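Local atomic coordinates of peptidase S15/CocE/NonD (Thaumarchaeota archaeon SCGC AB-539-E09, PDB entry 4PF1), a protein that probably acts as a serine aminopeptidase of the S15/CocE family, cleaving peptides with an alpha/beta hydrolase domain that is joined to a non-catalytic C-terminal domain. Residues Arg66-Ala71 with Gln104-Tyr110; Ala211-Ala216 with Met250-Phe255; Leu338-Gln342 with Leu521-Gln526. The contacts are given in a common frame with arbitrary orientation. Numbering follows the deposited sequence.

How the contacts relate
The contacts follow one another along the chain. Contact 1 joins strands 60-67 and 100-105 of the large mixed sheet of the alpha/beta hydrolase domain. Contact 2, about 16 Å away between centres, packs the C-terminal part of helix 204-215 against the start of helix 254-261. These touch: Lys-109 NZ lies 2.9 Å from Gln-214 O and Pro-68 O 3.0 Å from Gln-214 NE2, probable hydrogen bonds coupling the loops at the C-terminal ends of both strands to helix 204-215. Contact 3, about 38 Å from each of the others between centres and across the chain's centre, joins a hydrolase-side hairpin to the C-terminal domain. Contacts 1 and 2 form one region near the probable active site; contact 3 a domain boundary.

Contact 1: residues Arg66-Ala71 with Gln104-Tyr110; sequences RTPYHA and QDVRGKY
Two parallel strands end side by side, with Arg-66 facing Gln-104 (CA-CA 4.9 Å) and Thr-67 facing Asp-105 (5.3 Å), before both segments turn into loops. Gln-104, extended (chi1 and chi2 t), accepts from Arg-66: NE to OE1 is 2.8 Å. Its O receives Thr-67 N at 2.9 Å. Asp-105 (chi1 m) sends its side chain to the sheet face shared with Thr-67, where OD1 accepts Ala-71 N at 2.8 Å, just after the helix N-cap His-70; water 2 links OD1 to Thr-67 O and His-70 N. Val-106 N donates to Thr-67 O (3.1 Å), and its CG2 meets Pro-68 CB at 3.8 Å. A type II turn, Val-106 to Lys-109, then reverses the chain, with Gly-108 at phi 81°; water 1 joins Arg-107 N to Arg-66 NH1. Lys-109 CG lies 4.0 Å from Pro-68 CB. Tyr-110 (chi1 m) forms an offset stack on His-70, centroids 4.2 Å apart and planes at 11°. Tyr-69 points away, its OH hydrogen-bonded to Tyr-210 OH, near a probable Ser-161/His-328/Asp-295 triad, consistent with the oxyanion-hole tyrosine of CocE relatives. Such adjacent parallel strands, joined through helices and leading into loops at their C-terminal ends, are as in the alpha/beta hydrolase fold.

Contact 2: residues Ala211-Ala216 with Met250-Phe255; sequences AYNQEA and MESIGF
A turn of helix 204-215, Ala-211 to Glu-215, receives a segment that makes a type I turn from Met-250 to Ile-253, then starts a new helix with Ile-253 as N-cap. Nearest CA pairs are Ala-211 with Phe-255 and Glu-215 with Ile-253, both 6.3 Å. Ile-253 (chi1 m, chi2 t) is the main bump, filling the hollow between Ala-211, Tyr-212 and Glu-215: its CG2 approaches Ala-211 O (3.8 Å) and Glu-215 OE1 (3.4 Å), while its CD1 reaches Tyr-212 CD2 at 3.9 Å. Met-250 CE packs on Ala-211 CB (4.0 Å), which lies at the edge of the Phe-255 ring, 4.3 Å from CD2. Met-250 CG lies 3.7 Å from Tyr-212 CD2 at the ring edge, and Met-250 SD makes a Met-aromatic contact, 5.4 Å from that ring's centroid and 78° off the normal. One polar link crosses: Glu-215 (chi1 m, chi2 t) accepts Phe-255 N at OE1, 2.9 Å. Met-250 touches helix 241-247, Phe-255 meets Trp-196 edge-to-face, and Phe-23 of a second subunit packs on Ile-253, placing helices 204-215 and 254-261 at a subunit interface.

Contact 3: residues Leu338-Gln342 with Leu521-Gln526; sequences LGPLQ and LGGYQQ
Residues Leu-338 to Leu-341 form a type II' turn that closes a beta hairpin with a two-residue loop, held by Leu-338 N to Leu-341 O (2.9 Å) and Leu-341 N to Leu-338 O (3.1 Å); Gly-339 supplies the required phi/psi of 65°/-124°. Facing it, Leu-521 to Tyr-524 make a type II turn, with Gly-523 at phi 85°, before strand 525-534 begins. The backbones stay apart, CA to CA 7.8 Å for Pro-340 and Leu-521 and 9.1 Å for Leu-341 and Gln-526, so side chains alone bridge the gap and no hydrogen bond crosses it. Pro-340, at the tip of the hairpin, meets two partners: its CB is 3.6 Å from Leu-521 CD2, and its CG 3.4 Å from Tyr-524 OH and 3.6 Å from Tyr-524 CZ. Leu-341 (chi1 m, chi2 t) brings CD2 to the edge of the Tyr-524 ring, 4.1 Å from CE2, and to 3.4 Å from Gln-526 OE1. Tyr-524 (chi1 t) reaches across, its OH hydrogen-bonded to Val-458 O; Gln-526 OE1 is hydrogen-bonded to Trp-511 NE1. The packing thus forms part of the interface between an alpha/beta hydrolase domain and the beta-rich C-terminal domain of S15/CocE enzymes.

Contact 1: residues Arg66-Ala71 with Gln104-Tyr110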
loop_
_atom_site.group_PDB
_atom_site.type_symbol
_atom_site.label_atom_id
_atom_site.label_comp_id
_atom_site.label_asym_id
_atom_site.label_seq_id
_atom_site.Cartn_x
_atom_site.Cartn_y
_atom_site.Cartn_z
ATOM N N ARG A 66 -18.064 -32.288 0.839
ATOM C CA ARG A 66 -17.099 -33.388 0.900
ATOM C C ARG A 66 -15.800 -32.913 0.251
ATOM O O ARG A 66 -15.800 -32.528 -0.921
ATOM C CB ARG A 66 -17.683 -34.648 0.234
ATOM C CG ARG A 66 -19.074 -35.012 0.799
ATOM C CD ARG A 66 -19.591 -36.366 0.356
ATOM N NE ARG A 66 -18.753 -37.453 0.857
ATOM C CZ ARG A 66 -17.917 -38.157 0.103
ATOM N NH1 ARG A 66 -17.165 -39.102 0.642
ATOM N NH2 ARG A 66 -17.825 -37.917 -1.200
ATOM N N THR A 67 -14.715 -32.848 1.047
ATOM C CA THR A 67 -13.466 -32.206 0.639
ATOM C C THR A 67 -12.186 -33.062 0.770
ATOM O O THR A 67 -11.993 -33.735 1.785
ATOM C CB THR A 67 -13.283 -30.903 1.489
ATOM O OG1 THR A 67 -12.101 -30.208 1.090
ATOM C CG2 THR A 67 -13.247 -31.164 3.007
ATOM N N PRO A 68 -11.218 -32.895 -0.170
ATOM C CA PRO A 68 -9.896 -33.507 0.025
ATOM C C PRO A 68 -8.912 -32.476 0.630
ATOM O O PRO A 68 -7.697 -32.672 0.555
ATOM C CB PRO A 68 -9.496 -33.870 -1.402
ATOM C CG PRO A 68 -10.097 -32.727 -2.238
ATOM C CD PRO A 68 -11.258 -32.134 -1.441
ATOM N N TYR A 69 -9.441 -31.345 1.185
ATOM C CA TYR A 69 -8.619 -30.231 1.675
ATOM C C TYR A 69 -8.737 -29.970 3.186
ATOM O O TYR A 69 -8.709 -28.808 3.606
ATOM C CB TYR A 69 -8.937 -28.933 0.894
ATOM C CG TYR A 69 -8.861 -29.084 -0.611
ATOM C CD1 TYR A 69 -7.684 -29.493 -1.233
ATOM C CD2 TYR A 69 -9.955 -28.784 -1.418
ATOM C CE1 TYR A 69 -7.611 -29.643 -2.616
ATOM C CE2 TYR A 69 -9.895 -28.935 -2.802
ATOM C CZ TYR A 69 -8.718 -29.359 -3.398
ATOM O OH TYR A 69 -8.647 -29.505 -4.761
ATOM N N HIS A 70 -8.784 -31.046 4.002
ATOM C CA HIS A 70 -8.771 -30.985 5.477
ATOM C C HIS A 70 -10.062 -30.365 6.051
ATOM O O HIS A 70 -10.100 -29.166 6.341
ATOM C CB HIS A 70 -7.522 -30.204 5.970
ATOM C CG HIS A 70 -7.009 -30.603 7.317
ATOM N ND1 HIS A 70 -7.658 -31.547 8.097
ATOM C CD2 HIS A 70 -5.898 -30.189 7.967
ATOM C CE1 HIS A 70 -6.934 -31.659 9.198
ATOM N NE2 HIS A 70 -5.864 -30.865 9.163
ATOM N N ALA A 71 -11.095 -31.209 6.262
ATOM C CA ALA A 71 -12.396 -30.808 6.818
ATOM C C ALA A 71 -12.247 -30.058 8.149
ATOM O O ALA A 71 -12.995 -29.114 8.396
ATOM C CB ALA A 71 -13.281 -32.032 7.011
ATOM N N GLN A 104 -16.824 -33.214 5.427
ATOM C CA GLN A 104 -16.287 -34.558 5.564
ATOM C C GLN A 104 -15.036 -34.737 4.730
ATOM O O GLN A 104 -15.012 -34.338 3.563
ATOM C CB GLN A 104 -17.352 -35.602 5.161
ATOM C CG GLN A 104 -16.883 -37.056 5.288
ATOM C CD GLN A 104 -17.893 -38.028 4.750
ATOM O OE1 GLN A 104 -18.121 -38.119 3.538
ATOM N NE2 GLN A 104 -18.485 -38.809 5.637
ATOM N N ASP A 105 -14.001 -35.374 5.314
ATOM C CA ASP A 105 -12.798 -35.722 4.567
ATOM C C ASP A 105 -13.152 -36.861 3.623
ATOM O O ASP A 105 -13.720 -37.866 4.069
ATOM C CB ASP A 105 -11.648 -36.146 5.509
ATOM C CG ASP A 105 -10.995 -35.034 6.315
ATOM O OD1 ASP A 105 -10.783 -33.935 5.752
ATOM O OD2 ASP A 105 -10.606 -35.295 7.475
ATOM N N VAL A 106 -12.884 -36.693 2.314
ATOM C CA VAL A 106 -13.154 -37.756 1.338
ATOM C C VAL A 106 -12.242 -38.953 1.644
ATOM O O VAL A 106 -11.216 -38.788 2.316
ATOM C CB VAL A 106 -13.013 -37.294 -0.142
ATOM C CG1 VAL A 106 -14.017 -36.195 -0.484
ATOM C CG2 VAL A 106 -11.584 -36.858 -0.464
ATOM N N ARG A 107 -12.619 -40.148 1.162
ATOM C CA ARG A 107 -11.856 -41.382 1.357
ATOM C C ARG A 107 -10.372 -41.189 1.011
ATOM O O ARG A 107 -10.045 -40.600 -0.026
ATOM C CB ARG A 107 -12.465 -42.511 0.504
ATOM C CG ARG A 107 -11.912 -43.903 0.787
ATOM C CD ARG A 107 -12.537 -44.937 -0.132
ATOM N NE ARG A 107 -13.919 -45.249 0.252
ATOM C CZ ARG A 107 -14.285 -46.355 0.892
ATOM N NH1 ARG A 107 -15.558 -46.558 1.205
ATOM N NH2 ARG A 107 -13.384 -47.276 1.205
ATOM N N GLY A 108 -9.507 -41.636 1.915
ATOM C CA GLY A 108 -8.060 -41.597 1.743
ATOM C C GLY A 108 -7.357 -40.287 2.043
ATOM O O GLY A 108 -6.138 -40.203 1.872
ATOM N N LYS A 109 -8.101 -39.247 2.486
ATOM C CA LYS A 109 -7.493 -37.947 2.772
ATOM C C LYS A 109 -7.615 -37.537 4.231
ATOM O O LYS A 109 -8.667 -37.716 4.851
ATOM C CB LYS A 109 -8.077 -36.836 1.871
ATOM C CG LYS A 109 -7.571 -36.850 0.409
ATOM C CD LYS A 109 -6.027 -36.896 0.260
ATOM C CE LYS A 109 -5.333 -35.627 0.715
ATOM N NZ LYS A 109 -3.887 -35.846 0.940
ATOM N N TYR A 110 -6.515 -36.951 4.760
ATOM C CA TYR A 110 -6.364 -36.383 6.100
ATOM C C TYR A 110 -6.867 -37.309 7.229
ATOM O O TYR A 110 -6.181 -38.270 7.574
ATOM C CB TYR A 110 -7.032 -34.998 6.180
ATOM C CG TYR A 110 -6.268 -33.921 5.437
ATOM C CD1 TYR A 110 -5.247 -33.208 6.058
ATOM C CD2 TYR A 110 -6.555 -33.626 4.106
ATOM C CE1 TYR A 110 -4.533 -32.223 5.378
ATOM C CE2 TYR A 110 -5.858 -32.631 3.419
ATOM C CZ TYR A 110 -4.851 -31.928 4.062
ATOM O OH TYR A 110 -4.161 -30.947 3.398
HETATM O O HOH W 1 -15.164 -40.692 -0.322
HETATM O O HOH W 2 -9.998 -33.905 3.379
HETATM O O HOH W 3 -9.613 -33.311 8.929
#

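Contact 2: residues Ala211-Ala216 with Met250-Phe255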
loop_
_atom_site.group_PDB
_atom_site.type_symbol
_atom_site.label_atom_id
_atom_site.label_comp_id
_atom_site.label_asym_id
_atom_site.label_seq_id
_atom_site.Cartn_x
_atom_site.Cartn_y
_atom_site.Cartn_z
ATOM N N ALA A 211 -0.505 -32.565 -7.529
ATOM C CA ALA A 211 -0.454 -34.026 -7.396
ATOM C C ALA A 211 0.548 -34.424 -6.306
ATOM O O ALA A 211 0.260 -35.311 -5.513
ATOM C CB ALA A 211 -0.079 -34.671 -8.725
ATOM N N TYR A 212 1.683 -33.703 -6.217
ATOM C CA TYR A 212 2.717 -33.932 -5.206
ATOM C C TYR A 212 2.171 -33.678 -3.802
ATOM O O TYR A 212 2.260 -34.553 -2.956
ATOM C CB TYR A 212 3.931 -33.022 -5.477
ATOM C CG TYR A 212 5.161 -33.350 -4.658
ATOM C CD1 TYR A 212 5.353 -32.791 -3.397
ATOM C CD2 TYR A 212 6.173 -34.152 -5.177
ATOM C CE1 TYR A 212 6.503 -33.058 -2.654
ATOM C CE2 TYR A 212 7.332 -34.419 -4.448
ATOM C CZ TYR A 212 7.492 -33.871 -3.186
ATOM O OH TYR A 212 8.630 -34.137 -2.461
ATOM N N ASN A 213 1.602 -32.478 -3.563
ATOM C CA ASN A 213 1.075 -32.060 -2.261
ATOM C C ASN A 213 -0.075 -32.947 -1.778
ATOM O O ASN A 213 -0.046 -33.409 -0.641
ATOM C CB ASN A 213 0.625 -30.583 -2.310
ATOM C CG ASN A 213 1.764 -29.604 -2.459
ATOM O OD1 ASN A 213 2.907 -29.885 -2.100
ATOM N ND2 ASN A 213 1.479 -28.428 -3.000
ATOM N N GLN A 214 -1.062 -33.207 -2.639
ATOM C CA GLN A 214 -2.235 -34.011 -2.287
ATOM C C GLN A 214 -1.961 -35.528 -2.264
ATOM O O GLN A 214 -2.768 -36.269 -1.690
ATOM C CB GLN A 214 -3.396 -33.729 -3.270
ATOM C CG GLN A 214 -3.940 -32.292 -3.231
ATOM C CD GLN A 214 -4.664 -31.971 -1.946
ATOM O OE1 GLN A 214 -4.218 -31.145 -1.153
ATOM N NE2 GLN A 214 -5.804 -32.605 -1.722
ATOM N N GLU A 215 -0.876 -36.011 -2.917
ATOM C CA GLU A 215 -0.674 -37.466 -3.005
ATOM C C GLU A 215 0.662 -38.008 -2.464
ATOM O O GLU A 215 0.820 -39.234 -2.426
ATOM C CB GLU A 215 -0.870 -37.954 -4.438
ATOM C CG GLU A 215 -2.253 -37.653 -4.979
ATOM C CD GLU A 215 -2.625 -38.423 -6.223
ATOM O OE1 GLU A 215 -1.709 -38.887 -6.939
ATOM O OE2 GLU A 215 -3.840 -38.602 -6.458
ATOM N N ALA A 216 1.606 -37.146 -2.030
ATOM C CA ALA A 216 2.846 -37.674 -1.434
ATOM C C ALA A 216 2.515 -38.365 -0.102
ATOM O O ALA A 216 2.980 -39.478 0.148
ATOM C CB ALA A 216 3.864 -36.561 -1.223
ATOM N N MET A 250 8.564 -38.169 -8.437
ATOM C CA MET A 250 7.116 -38.386 -8.500
ATOM C C MET A 250 6.727 -39.683 -9.221
ATOM O O MET A 250 5.544 -39.875 -9.528
ATOM C CB MET A 250 6.432 -37.188 -9.187
ATOM C CG MET A 250 6.494 -35.916 -8.377
ATOM S SD MET A 250 5.635 -34.534 -9.156
ATOM C CE MET A 250 3.927 -35.077 -8.999
ATOM N N GLU A 251 7.698 -40.587 -9.452
ATOM C CA GLU A 251 7.468 -41.863 -10.140
ATOM C C GLU A 251 6.440 -42.758 -9.416
ATOM O O GLU A 251 5.735 -43.515 -10.081
ATOM C CB GLU A 251 8.790 -42.633 -10.325
ATOM C CG GLU A 251 9.709 -42.029 -11.379
ATOM C CD GLU A 251 10.656 -40.938 -10.905
ATOM O OE1 GLU A 251 10.495 -40.452 -9.762
ATOM O OE2 GLU A 251 11.567 -40.572 -11.682
ATOM N N SER A 252 6.337 -42.644 -8.071
ATOM C CA SER A 252 5.424 -43.448 -7.244
ATOM C C SER A 252 4.065 -42.748 -6.973
ATOM O O SER A 252 3.160 -43.378 -6.411
ATOM C CB SER A 252 6.092 -43.811 -5.920
ATOM O OG SER A 252 6.405 -42.650 -5.166
ATOM N N ILE A 253 3.923 -41.463 -7.358
ATOM C CA ILE A 253 2.668 -40.717 -7.168
ATOM C C ILE A 253 1.687 -41.127 -8.290
ATOM O O ILE A 253 1.987 -40.955 -9.472
ATOM C CB ILE A 253 2.923 -39.180 -7.081
ATOM C CG1 ILE A 253 3.573 -38.822 -5.718
ATOM C CG2 ILE A 253 1.626 -38.376 -7.297
ATOM C CD1 ILE A 253 4.451 -37.612 -5.729
ATOM N N GLY A 254 0.565 -41.723 -7.881
ATOM C CA GLY A 254 -0.459 -42.299 -8.753
ATOM C C GLY A 254 -1.031 -41.433 -9.857
ATOM O O GLY A 254 -1.162 -41.902 -10.993
ATOM N N PHE A 255 -1.418 -40.176 -9.539
ATOM C CA PHE A 255 -2.019 -39.301 -10.547
ATOM C C PHE A 255 -1.013 -38.881 -11.622
ATOM O O PHE A 255 -1.419 -38.717 -12.772
ATOM C CB PHE A 255 -2.704 -38.071 -9.929
ATOM C CG PHE A 255 -3.588 -37.325 -10.904
ATOM C CD1 PHE A 255 -4.560 -37.996 -11.645
ATOM C CD2 PHE A 255 -3.436 -35.957 -11.101
ATOM C CE1 PHE A 255 -5.368 -37.307 -12.554
ATOM C CE2 PHE A 255 -4.245 -35.271 -12.012
ATOM C CZ PHE A 255 -5.203 -35.951 -12.733
#

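Contact 3: residues Leu338-Gln342 with Leu521-Gln526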
loop_
_atom_site.group_PDB
_atom_site.type_symbol
_atom_site.label_atom_id
_atom_site.label_comp_id
_atom_site.label_asym_id
_atom_site.label_seq_id
_atom_site.Cartn_x
_atom_site.Cartn_y
_atom_site.Cartn_z
ATOM N N LEU A 338 -12.255 -7.438 -9.649
ATOM C CA LEU A 338 -11.308 -8.466 -10.086
ATOM C C LEU A 338 -10.196 -7.785 -10.861
ATOM O O LEU A 338 -10.399 -7.370 -12.005
ATOM C CB LEU A 338 -11.983 -9.566 -10.924
ATOM C CG LEU A 338 -11.054 -10.707 -11.375
ATOM C CD1 LEU A 338 -10.629 -11.577 -10.202
ATOM C CD2 LEU A 338 -11.707 -11.544 -12.420
ATOM N N GLY A 339 -9.054 -7.607 -10.205
ATOM C CA GLY A 339 -7.939 -6.857 -10.768
ATOM C C GLY A 339 -8.339 -5.400 -10.937
ATOM O O GLY A 339 -8.862 -4.797 -9.994
ATOM N N PRO A 340 -8.238 -4.834 -12.164
ATOM C CA PRO A 340 -8.659 -3.436 -12.354
ATOM C C PRO A 340 -10.166 -3.285 -12.605
ATOM O O PRO A 340 -10.674 -2.162 -12.564
ATOM C CB PRO A 340 -7.851 -2.979 -13.579
ATOM C CG PRO A 340 -7.093 -4.198 -14.068
ATOM C CD PRO A 340 -7.678 -5.395 -13.405
ATOM N N LEU A 341 -10.877 -4.406 -12.873
ATOM C CA LEU A 341 -12.314 -4.387 -13.167
ATOM C C LEU A 341 -13.138 -4.221 -11.906
ATOM O O LEU A 341 -12.922 -4.943 -10.938
ATOM C CB LEU A 341 -12.760 -5.662 -13.912
ATOM C CG LEU A 341 -11.973 -6.072 -15.165
ATOM C CD1 LEU A 341 -12.600 -7.283 -15.807
ATOM C CD2 LEU A 341 -11.902 -4.939 -16.181
ATOM N N GLN A 342 -14.102 -3.286 -11.928
ATOM C CA GLN A 342 -14.988 -3.014 -10.795
ATOM C C GLN A 342 -16.432 -3.338 -11.160
ATOM O O GLN A 342 -16.941 -2.865 -12.178
ATOM C CB GLN A 342 -14.848 -1.562 -10.327
ATOM C CG GLN A 342 -13.498 -1.279 -9.673
ATOM C CD GLN A 342 -13.297 0.182 -9.387
ATOM O OE1 GLN A 342 -13.218 1.015 -10.294
ATOM N NE2 GLN A 342 -13.165 0.520 -8.115
ATOM N N LEU A 521 -6.161 3.230 -16.519
ATOM C CA LEU A 521 -6.633 2.141 -17.377
ATOM C C LEU A 521 -6.685 2.498 -18.875
ATOM O O LEU A 521 -7.254 1.738 -19.662
ATOM C CB LEU A 521 -8.007 1.642 -16.900
ATOM C CG LEU A 521 -8.000 0.860 -15.588
ATOM C CD1 LEU A 521 -9.345 0.220 -15.333
ATOM C CD2 LEU A 521 -6.901 -0.193 -15.577
ATOM N N GLY A 522 -6.050 3.605 -19.258
ATOM C CA GLY A 522 -5.986 4.030 -20.652
ATOM C C GLY A 522 -5.109 3.118 -21.488
ATOM O O GLY A 522 -3.949 2.879 -21.135
ATOM N N GLY A 523 -5.685 2.569 -22.561
ATOM C CA GLY A 523 -4.994 1.661 -23.474
ATOM C C GLY A 523 -4.990 0.206 -23.049
ATOM O O GLY A 523 -4.554 -0.660 -23.813
ATOM N N TYR A 524 -5.484 -0.071 -21.827
ATOM C CA TYR A 524 -5.551 -1.386 -21.188
ATOM C C TYR A 524 -6.148 -2.451 -22.130
ATOM O O TYR A 524 -7.270 -2.305 -22.624
ATOM C CB TYR A 524 -6.346 -1.253 -19.867
ATOM C CG TYR A 524 -6.771 -2.514 -19.139
ATOM C CD1 TYR A 524 -5.889 -3.583 -18.977
ATOM C CD2 TYR A 524 -7.984 -2.568 -18.456
ATOM C CE1 TYR A 524 -6.251 -4.716 -18.244
ATOM C CE2 TYR A 524 -8.346 -3.684 -17.704
ATOM C CZ TYR A 524 -7.481 -4.759 -17.606
ATOM O OH TYR A 524 -7.859 -5.861 -16.875
ATOM N N GLN A 525 -5.338 -3.475 -22.431
ATOM C CA GLN A 525 -5.713 -4.597 -23.288
ATOM C C GLN A 525 -6.220 -5.738 -22.404
ATOM O O GLN A 525 -5.519 -6.731 -22.178
ATOM C CB GLN A 525 -4.529 -5.037 -24.167
ATOM C CG GLN A 525 -4.244 -4.078 -25.322
ATOM C CD GLN A 525 -3.132 -4.557 -26.228
ATOM O OE1 GLN A 525 -2.771 -5.733 -26.248
ATOM N NE2 GLN A 525 -2.601 -3.657 -27.044
ATOM N N GLN A 526 -7.429 -5.553 -21.861
ATOM C CA GLN A 526 -8.067 -6.484 -20.939
ATOM C C GLN A 526 -8.434 -7.792 -21.622
ATOM O O GLN A 526 -9.327 -7.808 -22.474
ATOM C CB GLN A 526 -9.328 -5.840 -20.340
ATOM C CG GLN A 526 -10.032 -6.704 -19.290
ATOM C CD GLN A 526 -11.531 -6.645 -19.426
ATOM O OE1 GLN A 526 -12.140 -5.565 -19.505
ATOM N NE2 GLN A 526 -12.160 -7.809 -19.448
#